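Local coordinates for protein carboxylesterase (Ferroplasma acidiphilum, PDB 3WJ2) that probably hydrolyses carboxylic esters as an alpha/beta-hydrolase-fold carboxylesterase from an acid-loving archaeon, and may also act on lipid esters, at residues 38-43 and 92-97. Numbering follows the deposited sequence.
Sequences ESSLSS and IETYDN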
ATOM      1  N   GLU B  38      33.138  10.861 -11.196  1.00 19.89           N
ATOM      2  CA  GLU B  38      34.472  10.281 -10.924  1.00 22.88           C
ATOM      3  C   GLU B  38      34.403   9.181  -9.870  1.00 22.89           C
ATOM      4  O   GLU B  38      35.074   8.146 -10.025  1.00 24.11           O
ATOM      5  CB  GLU B  38      35.520  11.350 -10.605  1.00 21.96           C
ATOM      6  CG  GLU B  38      35.756  12.428 -11.690  1.00 23.75           C
ATOM      7  CD  GLU B  38      36.368  11.906 -13.042  1.00 28.80           C
ATOM      8  OE1 GLU B  38      36.857  10.744 -13.094  1.00 26.03           O
ATOM      9  OE2 GLU B  38      36.303  12.649 -14.064  1.00 29.46           O
ATOM     10  N   SER B  39      33.567   9.365  -8.859  1.00 24.27           N
ATOM     11  CA  SER B  39      33.273   8.313  -7.876  1.00 26.51           C
ATOM     12  C   SER B  39      32.848   7.022  -8.567  1.00 27.10           C
ATOM     13  O   SER B  39      33.332   5.921  -8.229  1.00 28.31           O
ATOM     14  CB  SER B  39      32.173   8.738  -6.870  1.00 27.29           C
ATOM     15  OG  SER B  39      32.741   9.644  -5.959  1.00 35.00           O
ATOM     16  N   SER B  40      31.923   7.152  -9.530  1.00 27.96           N
ATOM     17  CA  SER B  40      31.448   6.021 -10.292  1.00 26.64           C
ATOM     18  C   SER B  40      32.556   5.326 -11.117  1.00 26.23           C
ATOM     19  O   SER B  40      32.673   4.086 -11.092  1.00 27.73           O
ATOM     20  CB  SER B  40      30.215   6.435 -11.159  1.00 26.58           C
ATOM     21  OG  SER B  40      30.024   5.432 -12.121  1.00 34.21           O
ATOM     22  N   LEU B  41      33.365   6.092 -11.834  1.00 27.19           N
ATOM     23  CA  LEU B  41      34.418   5.469 -12.664  1.00 26.99           C
ATOM     24  C   LEU B  41      35.465   4.750 -11.772  1.00 29.15           C
ATOM     25  O   LEU B  41      35.971   3.663 -12.156  1.00 30.38           O
ATOM     26  CB  LEU B  41      35.103   6.484 -13.610  1.00 26.70           C
ATOM     27  CG  LEU B  41      34.152   7.149 -14.616  1.00 29.44           C
ATOM     28  CD1 LEU B  41      34.836   8.291 -15.342  1.00 28.16           C
ATOM     29  CD2 LEU B  41      33.741   6.060 -15.566  1.00 22.11           C
ATOM     30  N   SER B  42      35.765   5.361 -10.628  1.00 30.69           N
ATOM     31  CA  SER B  42      36.805   4.804  -9.673  1.00 33.05           C
ATOM     32  C   SER B  42      36.428   3.450  -9.099  1.00 34.04           C
ATOM     33  O   SER B  42      37.303   2.700  -8.655  1.00 33.42           O
ATOM     34  CB  SER B  42      37.030   5.758  -8.523  1.00 32.92           C
ATOM     35  OG  SER B  42      37.811   6.831  -9.001  1.00 39.32           O
ATOM     36  N   SER B  43      35.128   3.154  -9.033  1.00 35.72           N
ATOM     37  CA  SER B  43      34.671   2.052  -8.221  1.00 35.94           C
ATOM     38  C   SER B  43      34.018   1.002  -9.057  1.00 35.15           C
ATOM     39  O   SER B  43      33.547   0.029  -8.522  1.00 35.21           O
ATOM     40  CB  SER B  43      33.663   2.551  -7.179  1.00 35.89           C
ATOM     41  OG  SER B  43      32.416   2.845  -7.841  1.00 36.55           O
ATOM     42  N   ILE B  92      28.714   9.050 -21.126  1.00 14.40           N
ATOM     43  CA  ILE B  92      28.968   7.842 -21.789  1.00 13.89           C
ATOM     44  C   ILE B  92      29.946   6.943 -21.001  1.00 13.20           C
ATOM     45  O   ILE B  92      29.767   5.754 -20.929  1.00 14.24           O
ATOM     46  CB  ILE B  92      29.487   8.143 -23.224  1.00 17.04           C
ATOM     47  CG1 ILE B  92      28.309   8.448 -24.128  1.00 18.19           C
ATOM     48  CG2 ILE B  92      30.156   6.914 -23.771  1.00 16.81           C
ATOM     49  CD1 ILE B  92      28.669   9.111 -25.474  1.00 16.88           C
ATOM     50  N   GLU B  93      30.993   7.544 -20.452  1.00 14.41           N
ATOM     51  CA  GLU B  93      31.956   6.742 -19.742  1.00 15.21           C
ATOM     52  C   GLU B  93      31.380   6.160 -18.484  1.00 15.17           C
ATOM     53  O   GLU B  93      31.646   4.957 -18.268  1.00 16.39           O
ATOM     54  CB  GLU B  93      33.256   7.522 -19.381  1.00 16.96           C
ATOM     55  CG  GLU B  93      34.001   8.073 -20.654  1.00 24.31           C
ATOM     56  CD  GLU B  93      34.366   7.039 -21.723  1.00 28.91           C
ATOM     57  OE1 GLU B  93      34.455   5.825 -21.470  1.00 32.96           O
ATOM     58  OE2 GLU B  93      34.489   7.475 -22.896  1.00 36.72           O
ATOM     59  N   THR B  94      30.529   6.912 -17.744  1.00 13.37           N
ATOM     60  CA  THR B  94      30.072   6.307 -16.490  1.00 15.66           C
ATOM     61  C   THR B  94      29.032   5.180 -16.780  1.00 15.45           C
ATOM     62  O   THR B  94      28.806   4.287 -15.944  1.00 16.95           O
ATOM     63  CB  THR B  94      29.510   7.269 -15.507  1.00 15.04           C
ATOM     64  OG1 THR B  94      28.289   7.875 -16.032  1.00 15.68           O
ATOM     65  CG2 THR B  94      30.437   8.440 -15.227  1.00 17.20           C
ATOM     66  N   TYR B  95      28.368   5.290 -17.955  1.00 12.95           N
ATOM     67  CA  TYR B  95      27.428   4.277 -18.360  1.00 12.17           C
ATOM     68  C   TYR B  95      28.043   3.179 -19.181  1.00 13.24           C
ATOM     69  O   TYR B  95      27.312   2.325 -19.598  1.00 14.57           O
ATOM     70  CB  TYR B  95      26.188   4.977 -19.167  1.00 11.15           C
ATOM     71  CG  TYR B  95      25.148   5.400 -18.102  1.00  9.82           C
ATOM     72  CD1 TYR B  95      25.409   6.428 -17.227  1.00 12.50           C
ATOM     73  CD2 TYR B  95      23.897   4.708 -18.047  1.00 10.84           C
ATOM     74  CE1 TYR B  95      24.424   6.802 -16.184  1.00 11.31           C
ATOM     75  CE2 TYR B  95      22.992   5.108 -17.073  1.00  9.99           C
ATOM     76  CZ  TYR B  95      23.255   6.070 -16.164  1.00  9.87           C
ATOM     77  OH  TYR B  95      22.345   6.403 -15.197  1.00 13.42           O
ATOM     78  N   ASP B  96      29.352   3.189 -19.453  1.00 13.48           N
ATOM     79  CA  ASP B  96      29.805   2.272 -20.431  1.00 14.05           C
ATOM     80  C   ASP B  96      29.675   0.770 -20.030  1.00 11.06           C
ATOM     81  O   ASP B  96      29.303  -0.076 -20.863  1.00 12.53           O
ATOM     82  CB  ASP B  96      31.316   2.670 -20.646  1.00 14.34           C
ATOM     83  CG  ASP B  96      31.945   1.936 -21.850  1.00 14.67           C
ATOM     84  OD1 ASP B  96      31.671   2.265 -23.037  1.00 17.78           O
ATOM     85  OD2 ASP B  96      32.655   0.922 -21.526  1.00 18.29           O
ATOM     86  N   ASN B  97      29.946   0.424 -18.765  1.00 14.65           N
ATOM     87  CA  ASN B  97      29.833  -0.978 -18.326  1.00 14.24           C
ATOM     88  C   ASN B  97      28.318  -1.420 -18.537  1.00 11.97           C
ATOM     89  O   ASN B  97      28.094  -2.485 -19.094  1.00 13.38           O
ATOM     90  CB  ASN B  97      30.166  -1.198 -16.863  1.00 15.57           C
ATOM     91  CG  ASN B  97      31.691  -1.314 -16.627  1.00 19.78           C
ATOM     92  OD1 ASN B  97      32.489  -0.934 -17.518  1.00 22.24           O
ATOM     93  ND2 ASN B  97      32.066  -1.807 -15.482  1.00 24.12           N
TER
HETATM   94  O   HOH W   1      30.713   3.903 -13.919  1.00 29.94           O
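Leu41, near the end of helix 29-43, reaches across to Glu93 and Thr94, where the alpha/beta hydrolase fold makes a type I beta turn, Glu93 to Asp96, leading into helix 96-106. From CB of Leu41 the side chain runs out to the turn, with CG anti to the carbonyl carbon (chi1 -61°). CG of Leu41 lies 4.0 Å from CG2 of Thr94, the two side chains crossing at about a right angle. CD2 of Leu41 then reaches the turn backbone, resting against CA of Thr94 and 3.6 Å from O of Glu93. That carbonyl oxygen also accepts the turn's own bond from N of Asp96. The carboxylate of Glu93 bends away to a salt bridge with Arg68 on strand 63-71, so only the foot of this side chain meets the leucine, CB of Glu93 lying 4.1 Å from CD2 of Leu41. Ser40, the preceding residue in the helix, brings its OG to 3.9 Å from CB of Thr94. The contact is small and lies near the surface, and its polar link runs through one water, which hydrogen-bonds to OG of Ser40 and donates to O of Thr94 at 2.8 Å.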